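Hypothetical protein PAE2307 (Pyrobaculum aerophilum, PDB 1WVQ) probably acts as an adenosine-specific kinase and carries a stably phosphorylated histidine. Local coordinates at residues A[34-39]-A[46-51]; A[61-64]-A[70-73]; A[145-148]-A[154-157]. All blocks are in the same frame, centred on the assembly; numbering follows the deposited sequence.

Interaction 1: residues A[34-39]-A[46-51]; sequences DLYEAL and VKFGIA
Phe48 of strand 47-53 fills the middle of this contact and meets Tyr36 and Leu39 of helix 31-40. Its CB points at the helix. CG sits between the backbone N and the carbonyl carbon (chi1 61°). From there the ring is met by Leu39 first: CG is 4.0 Å from Leu39 CD1, and CD2 is 3.7 Å from the same methyl. Leu39 CB lies over one face of the ring. The far end belongs to Tyr36. Phe48 CE2 is 3.6 Å from Tyr36 CD2, and Phe48 CZ is 3.6 Å from Tyr36 CE2. Tyr36 CD2 lies in the plane of the Phe48 ring, at its edge. The two rings are oblique, with planes at 64°. The Tyr36 hydroxyl reaches on to Lys164 O of the second subunit. An alanine in place of Phe48 would probably open a gap between Leu39 and Tyr36 and leave the CD2-CE2 edge of Tyr36 without the ring it packs against. Beyond the rings, Leu35 and Ile50 cross at about a right angle. Leu35 CD1 touches Ile50 CD1 at 4.0 Å, and Leu35 CB is as close to Ile50 CG1. At the other end Val46 CG1 packs 3.6 Å from the carbonyl oxygen Leu39 O. All six touching residues are buried. Val46, Phe48 and Ile50 point toward this helix, while Ala51 points away and touches helix 68-81. The axes of 34-39 and 47-51 run nearly antiparallel (160°) and approach to 9.1 Å. This is the helix-on-sheet layer of an alpha+beta fold, whose antiparallel sheet carries helix 31-40 on one face and helix 68-81 on the other.

Interaction 2: residues A[61-64]-A[70-73]; sequences VRHE and LRNL
His63 and Arg71 meet through one short hydrogen bond. Arg71 NH1 donates to His63 ND1 at 2.7 Å, with an N-H...acceptor angle of 147°. The bond is not flat on either side. NH1 lies 19° out of the imidazole plane, and ND1 is also tilted from the guanidinium plane. The two planes stand almost perpendicular, so the groups meet by their edges and do not stack. This is the tight part. Arg71 CD comes within 3.4 Å of His63 ND1, and the aliphatic part of the arginine runs past the ring. A bend at chi3 (-64°) turns the guanidinium back so that NH1 reaches the nitrogen. Strand 60-65 is the outermost strand of the five-stranded sheet within this chain, and a strand of the third subunit extends it by a parallel beta ladder at Val61. The chain turns from strand 60-65 directly into helix 68-81. The contact therefore ties this beta-alpha connection across its turn. His63 points toward the helix. Glu64, next in the strand, points away from it, to the face covered by helix 31-40. On the Glu64 side the contact is looser. Glu64 OE1 stays 5.4 Å from Arg71 NH1, and a water bridges the two. NH1 donates to the water at 3.1 Å, and the water donates to Glu64 OE1 at the same distance. Glu64 has its stronger partners in the third subunit, Arg152 and Arg155, through OE2. Arg71 NE forms a salt bridge with Glu68. His63 NE2 is hydrogen-bonded to Glu147 O of the third subunit.

Interaction 3: residues A[145-148]-A[154-157]; sequences GVET and ERKK
The carboxylate of Glu147 and the guanidinium of Arg155 meet edge to edge, nearly coplanar, with planes 29° apart. The guanidinium takes the acid at its NE and NH2 edge, side-on, one nitrogen to each oxygen. His63 of the fourth subunit packs against Arg155. Arg155 NH2 donates a hydrogen bond to Glu147 OE2 at 2.9 Å, at an angle of 159°. OE2 lies in the guanidinium plane, and it is met on its syn side. Arg155 NE donates to Glu147 OE1 at 2.9 Å, using the syn lone pair of that oxygen. A weak third bond runs from Arg155 NE to Glu147 OE2 at 3.2 Å. Together they form a bidentate salt bridge that should restrain both groups from turning. Glu147 reaches it with CG well off a staggered position (chi1 92°), and the chain is extended beyond CG. Arg155 is extended from CG to NE. Both residues are buried, and the fourth subunit packs against them. Arg155 NH2 also binds Glu64 of the fourth subunit, its strongest polar partner. Glu147 forms a second salt bridge with Arg62 of the fourth subunit, and its OE2 is hydrogen-bonded to His63 N there. The alternating charges probably favour the charged forms of Glu147 and Arg155. Thr148, the N-cap of helix 149-162, caps a backbone N with its side chain, and its own N is bonded to Asp151 OD2. The salt bridge links the residue before the N-cap to the second turn of helix 149-162, in a C-terminal arm whose short strand 145-146 extends a sheet of the fourth subunit by a parallel beta ladder.

Interactions 1 and 2 belong to one sheet. Their centres are about 10 Å apart, and strands 47-53 and 60-65 are joined by Ile50 N to Glu64 O at 2.9 Å, probably a hydrogen bond. Interaction 3 is remote in the same chain: its centre is about 34 Å from that of interaction 1 and 38 Å from that of interaction 2. In the assembly, residues 145-148 and 154-157 of one subunit dock on residues 61-64 of another, so interactions 2 and 3 of different copies meet at the interface. His85, the phosphorylated histidine, shortly precedes strand 87-92, which lies beside strand 47-53 of interaction 1.

Interaction 1: residues A[34-39]-A[46-51]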
ATOM      1  N   ASP A  34      11.041 -10.176  -9.925  1.00  8.60           N
ATOM      2  CA  ASP A  34       9.982  -9.312  -9.425  1.00  8.62           C
ATOM      3  C   ASP A  34      10.145  -7.871  -9.900  1.00  8.41           C
ATOM      4  O   ASP A  34       9.157  -7.198 -10.195  1.00 10.02           O
ATOM      5  CB  ASP A  34       9.910  -9.374  -7.896  1.00  8.99           C
ATOM      6  CG  ASP A  34       9.381 -10.715  -7.388  1.00 11.12           C
ATOM      7  OD1 ASP A  34       8.816 -11.495  -8.190  1.00 11.15           O
ATOM      8  OD2 ASP A  34       9.512 -10.982  -6.174  1.00 12.01           O
ATOM      9  N   LEU A  35      11.384  -7.395  -9.988  1.00  8.52           N
ATOM     10  CA  LEU A  35      11.621  -6.039 -10.466  1.00  8.34           C
ATOM     11  C   LEU A  35      11.318  -5.961 -11.964  1.00  9.23           C
ATOM     12  O   LEU A  35      10.767  -4.973 -12.440  1.00  9.02           O
ATOM     13  CB  LEU A  35      13.065  -5.605 -10.175  1.00  9.56           C
ATOM     14  CG  LEU A  35      13.370  -5.273  -8.707  1.00  9.77           C
ATOM     15  CD1 LEU A  35      14.833  -4.898  -8.565  1.00 11.06           C
ATOM     16  CD2 LEU A  35      12.483  -4.120  -8.237  1.00 11.49           C
ATOM     17  N   TYR A  36      11.667  -7.007 -12.706  1.00  9.26           N
ATOM     18  CA  TYR A  36      11.380  -7.030 -14.135  1.00  8.73           C
ATOM     19  C   TYR A  36       9.870  -6.872 -14.325  1.00  9.06           C
ATOM     20  O   TYR A  36       9.410  -6.083 -15.148  1.00  9.18           O
ATOM     21  CB  TYR A  36      11.852  -8.359 -14.751  1.00  9.94           C
ATOM     22  CG  TYR A  36      11.287  -8.634 -16.133  1.00  9.88           C
ATOM     23  CD1 TYR A  36      10.039  -9.233 -16.293  1.00  9.89           C
ATOM     24  CD2 TYR A  36      11.979  -8.247 -17.278  1.00  9.45           C
ATOM     25  CE1 TYR A  36       9.491  -9.436 -17.558  1.00 10.19           C
ATOM     26  CE2 TYR A  36      11.443  -8.447 -18.546  1.00 10.92           C
ATOM     27  CZ  TYR A  36      10.201  -9.035 -18.678  1.00 11.05           C
ATOM     28  OH  TYR A  36       9.659  -9.196 -19.930  1.00 12.48           O
ATOM     29  N   GLU A  37       9.104  -7.626 -13.545  1.00  8.60           N
ATOM     30  CA  GLU A  37       7.651  -7.587 -13.638  1.00  8.71           C
ATOM     31  C   GLU A  37       7.065  -6.244 -13.238  1.00  9.75           C
ATOM     32  O   GLU A  37       6.147  -5.743 -13.886  1.00  9.50           O
ATOM     33  CB  GLU A  37       7.053  -8.714 -12.792  1.00  9.27           C
ATOM     34  CG  GLU A  37       7.298 -10.090 -13.401  1.00 10.73           C
ATOM     35  CD  GLU A  37       6.605 -11.203 -12.650  1.00 10.65           C
ATOM     36  OE1 GLU A  37       5.465 -10.994 -12.197  1.00 10.96           O
ATOM     37  OE2 GLU A  37       7.194 -12.295 -12.530  1.00 11.88           O
ATOM     38  N   ALA A  38       7.601  -5.654 -12.178  1.00  8.77           N
ATOM     39  CA  ALA A  38       7.121  -4.362 -11.711  1.00  8.48           C
ATOM     40  C   ALA A  38       7.270  -3.318 -12.817  1.00 10.01           C
ATOM     41  O   ALA A  38       6.399  -2.468 -13.008  1.00 10.48           O
ATOM     42  CB  ALA A  38       7.906  -3.936 -10.474  1.00  9.92           C
ATOM     43  N   LEU A  39       8.374  -3.396 -13.552  1.00  9.32           N
ATOM     44  CA  LEU A  39       8.628  -2.446 -14.623  1.00  9.89           C
ATOM     45  C   LEU A  39       7.760  -2.669 -15.860  1.00 10.15           C
ATOM     46  O   LEU A  39       7.068  -1.754 -16.301  1.00 10.05           O
ATOM     47  CB  LEU A  39      10.113  -2.479 -15.008  1.00 10.54           C
ATOM     48  CG  LEU A  39      11.075  -2.042 -13.896  1.00  9.68           C
ATOM     49  CD1 LEU A  39      12.498  -2.409 -14.279  1.00 13.79           C
ATOM     50  CD2 LEU A  39      10.960  -0.545 -13.653  1.00 11.00           C
ATOM     51  N   VAL A  46       7.827   1.016 -21.838  1.00 14.38           N
ATOM     52  CA  VAL A  46       9.054   1.197 -21.076  1.00 13.73           C
ATOM     53  C   VAL A  46      10.224   0.366 -21.600  1.00 12.31           C
ATOM     54  O   VAL A  46      10.059  -0.791 -21.986  1.00 13.36           O
ATOM     55  CB  VAL A  46       8.839   0.862 -19.564  1.00 12.78           C
ATOM     56  CG1 VAL A  46       8.499  -0.622 -19.383  1.00 12.33           C
ATOM     57  CG2 VAL A  46      10.094   1.234 -18.761  1.00 12.73           C
ATOM     58  N   LYS A  47      11.396   0.990 -21.652  1.00 11.72           N
ATOM     59  CA  LYS A  47      12.616   0.307 -22.059  1.00 12.34           C
ATOM     60  C   LYS A  47      13.444   0.316 -20.785  1.00 11.71           C
ATOM     61  O   LYS A  47      13.517   1.330 -20.094  1.00 12.00           O
ATOM     62  CB  LYS A  47      13.330   1.059 -23.180  1.00 13.05           C
ATOM     63  CG  LYS A  47      12.554   1.072 -24.490  1.00 16.81           C
ATOM     64  CD  LYS A  47      12.237  -0.342 -24.960  1.00 20.48           C
ATOM     65  CE  LYS A  47      11.465  -0.333 -26.283  1.00 22.62           C
ATOM     66  NZ  LYS A  47      10.927  -1.675 -26.636  1.00 24.46           N
ATOM     67  N   PHE A  48      14.074  -0.804 -20.460  1.00 11.88           N
ATOM     68  CA  PHE A  48      14.815  -0.850 -19.209  1.00 11.63           C
ATOM     69  C   PHE A  48      15.889  -1.919 -19.148  1.00 12.33           C
ATOM     70  O   PHE A  48      15.963  -2.816 -19.989  1.00 12.93           O
ATOM     71  CB  PHE A  48      13.835  -1.125 -18.069  1.00 12.68           C
ATOM     72  CG  PHE A  48      13.115  -2.433 -18.219  1.00 16.25           C
ATOM     73  CD1 PHE A  48      12.009  -2.541 -19.060  1.00 17.69           C
ATOM     74  CD2 PHE A  48      13.608  -3.583 -17.609  1.00 18.30           C
ATOM     75  CE1 PHE A  48      11.407  -3.776 -19.299  1.00 19.99           C
ATOM     76  CE2 PHE A  48      13.016  -4.828 -17.840  1.00 21.80           C
ATOM     77  CZ  PHE A  48      11.912  -4.924 -18.689  1.00 22.01           C
ATOM     78  N   GLY A  49      16.703  -1.802 -18.107  1.00 11.27           N
ATOM     79  CA  GLY A  49      17.751  -2.757 -17.824  1.00 11.87           C
ATOM     80  C   GLY A  49      17.748  -2.845 -16.311  1.00 11.87           C
ATOM     81  O   GLY A  49      17.706  -1.819 -15.638  1.00 11.90           O
ATOM     82  N   ILE A  50      17.745  -4.057 -15.769  1.00 10.68           N
ATOM     83  CA  ILE A  50      17.764  -4.223 -14.319  1.00 11.56           C
ATOM     84  C   ILE A  50      18.824  -5.253 -13.949  1.00 10.70           C
ATOM     85  O   ILE A  50      18.929  -6.306 -14.576  1.00 11.80           O
ATOM     86  CB  ILE A  50      16.350  -4.637 -13.758  1.00 13.44           C
ATOM     87  CG1 ILE A  50      16.413  -4.829 -12.233  1.00 15.01           C
ATOM     88  CG2 ILE A  50      15.829  -5.864 -14.478  1.00 16.40           C
ATOM     89  CD1 ILE A  50      16.802  -6.228 -11.766  1.00 15.84           C
ATOM     90  N   ALA A  51      19.637  -4.916 -12.953  1.00 10.45           N
ATOM     91  CA  ALA A  51      20.688  -5.813 -12.488  1.00 10.18           C
ATOM     92  C   ALA A  51      20.628  -5.887 -10.966  1.00 10.03           C
ATOM     93  O   ALA A  51      20.349  -4.891 -10.300  1.00 10.82           O
ATOM     94  CB  ALA A  51      22.051  -5.311 -12.951  1.00 10.89           C
TER

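Interaction 2: residues A[61-64]-A[70-73]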
ATOM      1  N   VAL A  61      25.807 -11.155 -10.768  1.00 11.85           N
ATOM      2  CA  VAL A  61      24.982  -9.995 -11.051  1.00 10.71           C
ATOM      3  C   VAL A  61      23.894 -10.569 -11.951  1.00 10.43           C
ATOM      4  O   VAL A  61      24.154 -10.940 -13.101  1.00 11.48           O
ATOM      5  CB  VAL A  61      25.760  -8.909 -11.815  1.00  9.82           C
ATOM      6  CG1 VAL A  61      24.818  -7.772 -12.195  1.00 11.54           C
ATOM      7  CG2 VAL A  61      26.901  -8.390 -10.957  1.00 11.28           C
ATOM      8  N   ARG A  62      22.688 -10.676 -11.408  1.00 11.19           N
ATOM      9  CA  ARG A  62      21.549 -11.218 -12.137  1.00 10.76           C
ATOM     10  C   ARG A  62      20.901 -10.078 -12.910  1.00 11.18           C
ATOM     11  O   ARG A  62      20.828  -8.954 -12.416  1.00 12.05           O
ATOM     12  CB  ARG A  62      20.556 -11.829 -11.149  1.00  9.87           C
ATOM     13  CG  ARG A  62      21.173 -12.847 -10.209  1.00 12.15           C
ATOM     14  CD  ARG A  62      21.583 -14.116 -10.944  1.00 11.77           C
ATOM     15  NE  ARG A  62      22.170 -15.105 -10.041  1.00 12.22           N
ATOM     16  CZ  ARG A  62      22.327 -16.390 -10.337  1.00 12.81           C
ATOM     17  NH1 ARG A  62      21.935 -16.856 -11.518  1.00 13.03           N
ATOM     18  NH2 ARG A  62      22.876 -17.207  -9.448  1.00 13.72           N
ATOM     19  N   HIS A  63      20.425 -10.354 -14.118  1.00 10.12           N
ATOM     20  CA  HIS A  63      19.839  -9.283 -14.908  1.00 10.45           C
ATOM     21  C   HIS A  63      18.740  -9.682 -15.880  1.00 10.40           C
ATOM     22  O   HIS A  63      18.626 -10.838 -16.273  1.00 10.88           O
ATOM     23  CB  HIS A  63      20.950  -8.570 -15.687  1.00 11.49           C
ATOM     24  CG  HIS A  63      21.714  -9.473 -16.606  1.00 11.89           C
ATOM     25  ND1 HIS A  63      21.524  -9.482 -17.973  1.00 14.70           N
ATOM     26  CD2 HIS A  63      22.694 -10.374 -16.357  1.00 11.08           C
ATOM     27  CE1 HIS A  63      22.355 -10.351 -18.524  1.00 10.11           C
ATOM     28  NE2 HIS A  63      23.076 -10.904 -17.564  1.00 15.21           N
ATOM     29  N   GLU A  64      17.930  -8.690 -16.238  1.00 10.08           N
ATOM     30  CA  GLU A  64      16.829  -8.822 -17.196  1.00 11.24           C
ATOM     31  C   GLU A  64      16.748  -7.464 -17.895  1.00 11.51           C
ATOM     32  O   GLU A  64      17.103  -6.443 -17.304  1.00 12.19           O
ATOM     33  CB  GLU A  64      15.497  -9.094 -16.493  1.00 10.80           C
ATOM     34  CG  GLU A  64      15.386 -10.431 -15.765  1.00 12.26           C
ATOM     35  CD  GLU A  64      15.433 -11.634 -16.695  1.00 12.81           C
ATOM     36  OE1 GLU A  64      15.168 -11.473 -17.905  1.00 13.85           O
ATOM     37  OE2 GLU A  64      15.719 -12.751 -16.205  1.00 13.25           O
ATOM     38  N   LEU A  70      20.617  -0.372 -21.940  1.00 14.61           N
ATOM     39  CA  LEU A  70      20.240  -0.218 -20.544  1.00 13.85           C
ATOM     40  C   LEU A  70      20.659  -1.416 -19.693  1.00 13.65           C
ATOM     41  O   LEU A  70      20.996  -1.262 -18.515  1.00 13.75           O
ATOM     42  CB  LEU A  70      18.735   0.030 -20.447  1.00 13.50           C
ATOM     43  CG  LEU A  70      18.274   1.247 -21.266  1.00 13.40           C
ATOM     44  CD1 LEU A  70      16.771   1.441 -21.093  1.00 13.84           C
ATOM     45  CD2 LEU A  70      19.032   2.495 -20.827  1.00 14.15           C
ATOM     46  N   ARG A  71      20.644  -2.607 -20.284  1.00 13.46           N
ATOM     47  CA  ARG A  71      21.049  -3.804 -19.555  1.00 12.91           C
ATOM     48  C   ARG A  71      22.507  -3.648 -19.138  1.00 13.76           C
ATOM     49  O   ARG A  71      22.857  -3.867 -17.978  1.00 13.06           O
ATOM     50  CB  ARG A  71      20.909  -5.061 -20.431  1.00 13.57           C
ATOM     51  CG  ARG A  71      21.346  -6.361 -19.738  1.00 14.16           C
ATOM     52  CD  ARG A  71      21.719  -7.461 -20.735  1.00 15.20           C
ATOM     53  NE  ARG A  71      20.594  -7.898 -21.552  1.00 15.37           N
ATOM     54  CZ  ARG A  71      19.607  -8.684 -21.130  1.00 16.00           C
ATOM     55  NH1 ARG A  71      19.592  -9.141 -19.884  1.00 15.04           N
ATOM     56  NH2 ARG A  71      18.622  -9.008 -21.957  1.00 17.83           N
ATOM     57  N   ASN A  72      23.356  -3.253 -20.081  1.00 14.12           N
ATOM     58  CA  ASN A  72      24.776  -3.101 -19.791  1.00 14.41           C
ATOM     59  C   ASN A  72      25.098  -1.974 -18.821  1.00 13.92           C
ATOM     60  O   ASN A  72      26.045  -2.076 -18.044  1.00 14.17           O
ATOM     61  CB  ASN A  72      25.564  -2.945 -21.089  1.00 17.49           C
ATOM     62  CG  ASN A  72      25.538  -4.207 -21.920  1.00 19.20           C
ATOM     63  OD1 ASN A  72      25.667  -5.310 -21.383  1.00 22.77           O
ATOM     64  ND2 ASN A  72      25.375  -4.060 -23.231  1.00 22.90           N
ATOM     65  N   LEU A  73      24.307  -0.909 -18.858  1.00 13.60           N
ATOM     66  CA  LEU A  73      24.514   0.203 -17.942  1.00 13.66           C
ATOM     67  C   LEU A  73      24.219  -0.293 -16.530  1.00 12.81           C
ATOM     68  O   LEU A  73      24.957  -0.003 -15.594  1.00 12.75           O
ATOM     69  CB  LEU A  73      23.588   1.370 -18.302  1.00 14.46           C
ATOM     70  CG  LEU A  73      24.126   2.305 -19.392  1.00 15.99           C
ATOM     71  CD1 LEU A  73      23.017   3.194 -19.904  1.00 17.38           C
ATOM     72  CD2 LEU A  73      25.270   3.137 -18.825  1.00 18.28           C
TER
HETATM   73  O   HOH W   1      17.777 -11.606 -19.600  1.00 27.42           O

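Interaction 3: residues A[145-148]-A[154-157]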
ATOM      1  N   GLY A 145      19.867  28.629  -3.350  1.00 10.99           N
ATOM      2  CA  GLY A 145      19.068  29.582  -2.607  1.00 11.31           C
ATOM      3  C   GLY A 145      17.651  29.107  -2.359  1.00 11.40           C
ATOM      4  O   GLY A 145      17.338  27.928  -2.548  1.00 12.15           O
ATOM      5  N   VAL A 146      16.794  30.037  -1.948  1.00 11.15           N
ATOM      6  CA  VAL A 146      15.399  29.747  -1.641  1.00 11.17           C
ATOM      7  C   VAL A 146      14.483  30.368  -2.693  1.00 12.30           C
ATOM      8  O   VAL A 146      14.649  31.530  -3.066  1.00 12.10           O
ATOM      9  CB  VAL A 146      15.029  30.310  -0.255  1.00 11.62           C
ATOM     10  CG1 VAL A 146      13.605  29.933   0.101  1.00 12.19           C
ATOM     11  CG2 VAL A 146      15.995  29.791   0.787  1.00 12.26           C
ATOM     12  N   GLU A 147      13.510  29.598  -3.167  1.00 11.03           N
ATOM     13  CA  GLU A 147      12.591  30.091  -4.189  1.00 11.32           C
ATOM     14  C   GLU A 147      11.705  31.224  -3.675  1.00 11.42           C
ATOM     15  O   GLU A 147      11.399  31.301  -2.485  1.00 12.03           O
ATOM     16  CB  GLU A 147      11.697  28.956  -4.695  1.00 11.85           C
ATOM     17  CG  GLU A 147      10.387  28.839  -3.942  1.00 13.00           C
ATOM     18  CD  GLU A 147       9.494  27.739  -4.466  1.00 11.60           C
ATOM     19  OE1 GLU A 147       9.448  27.526  -5.698  1.00 11.53           O
ATOM     20  OE2 GLU A 147       8.824  27.106  -3.627  1.00 12.62           O
ATOM     21  N   THR A 148      11.285  32.090  -4.590  1.00 11.48           N
ATOM     22  CA  THR A 148      10.412  33.217  -4.263  1.00 11.76           C
ATOM     23  C   THR A 148       8.983  32.822  -4.614  1.00 12.17           C
ATOM     24  O   THR A 148       8.753  31.746  -5.164  1.00 12.42           O
ATOM     25  CB  THR A 148      10.755  34.440  -5.104  1.00 11.43           C
ATOM     26  OG1 THR A 148      10.398  34.181  -6.467  1.00 11.67           O
ATOM     27  CG2 THR A 148      12.246  34.741  -5.024  1.00 13.84           C
ATOM     28  N   GLU A 154       5.720  29.955 -10.995  1.00 14.88           N
ATOM     29  CA  GLU A 154       6.270  29.368 -12.198  1.00 15.88           C
ATOM     30  C   GLU A 154       6.312  27.843 -12.184  1.00 14.93           C
ATOM     31  O   GLU A 154       5.997  27.220 -13.191  1.00 15.01           O
ATOM     32  CB  GLU A 154       7.643  29.965 -12.470  1.00 17.94           C
ATOM     33  CG  GLU A 154       7.545  31.447 -12.822  1.00 24.61           C
ATOM     34  CD  GLU A 154       8.885  32.133 -12.854  1.00 27.53           C
ATOM     35  OE1 GLU A 154       9.810  31.577 -13.476  1.00 28.86           O
ATOM     36  OE2 GLU A 154       9.015  33.233 -12.261  1.00 30.65           O
ATOM     37  N   ARG A 155       6.684  27.232 -11.061  1.00 14.63           N
ATOM     38  CA  ARG A 155       6.708  25.776 -11.020  1.00 13.25           C
ATOM     39  C   ARG A 155       5.281  25.235 -11.006  1.00 13.25           C
ATOM     40  O   ARG A 155       5.035  24.116 -11.450  1.00 13.01           O
ATOM     41  CB  ARG A 155       7.498  25.248  -9.812  1.00 14.22           C
ATOM     42  CG  ARG A 155       6.985  25.638  -8.439  1.00 13.50           C
ATOM     43  CD  ARG A 155       7.757  24.861  -7.368  1.00 12.79           C
ATOM     44  NE  ARG A 155       7.531  25.358  -6.016  1.00 12.88           N
ATOM     45  CZ  ARG A 155       6.422  25.171  -5.306  1.00 11.66           C
ATOM     46  NH1 ARG A 155       5.404  24.482  -5.807  1.00 13.44           N
ATOM     47  NH2 ARG A 155       6.329  25.687  -4.090  1.00 11.42           N
ATOM     48  N   LYS A 156       4.336  26.027 -10.507  1.00 12.42           N
ATOM     49  CA  LYS A 156       2.945  25.591 -10.502  1.00 12.87           C
ATOM     50  C   LYS A 156       2.459  25.568 -11.946  1.00 13.49           C
ATOM     51  O   LYS A 156       1.753  24.650 -12.359  1.00 12.57           O
ATOM     52  CB  LYS A 156       2.074  26.536  -9.668  1.00 14.63           C
ATOM     53  CG  LYS A 156       2.169  26.296  -8.166  1.00 16.87           C
ATOM     54  CD  LYS A 156       1.424  27.371  -7.375  1.00 19.07           C
ATOM     55  CE  LYS A 156      -0.021  27.512  -7.816  1.00 22.02           C
ATOM     56  NZ  LYS A 156      -0.609  28.739  -7.207  1.00 22.11           N
ATOM     57  N   LYS A 157       2.871  26.571 -12.716  1.00 14.07           N
ATOM     58  CA  LYS A 157       2.493  26.675 -14.122  1.00 15.16           C
ATOM     59  C   LYS A 157       3.096  25.527 -14.922  1.00 14.63           C
ATOM     60  O   LYS A 157       2.451  24.984 -15.817  1.00 14.84           O
ATOM     61  CB  LYS A 157       2.973  28.013 -14.693  1.00 16.84           C
ATOM     62  CG  LYS A 157       2.476  28.310 -16.094  1.00 19.87           C
ATOM     63  CD  LYS A 157       2.987  29.664 -16.557  1.00 22.59           C
ATOM     64  CE  LYS A 157       2.212  30.176 -17.757  1.00 24.45           C
ATOM     65  NZ  LYS A 157       2.807  31.436 -18.272  1.00 27.12           N
TER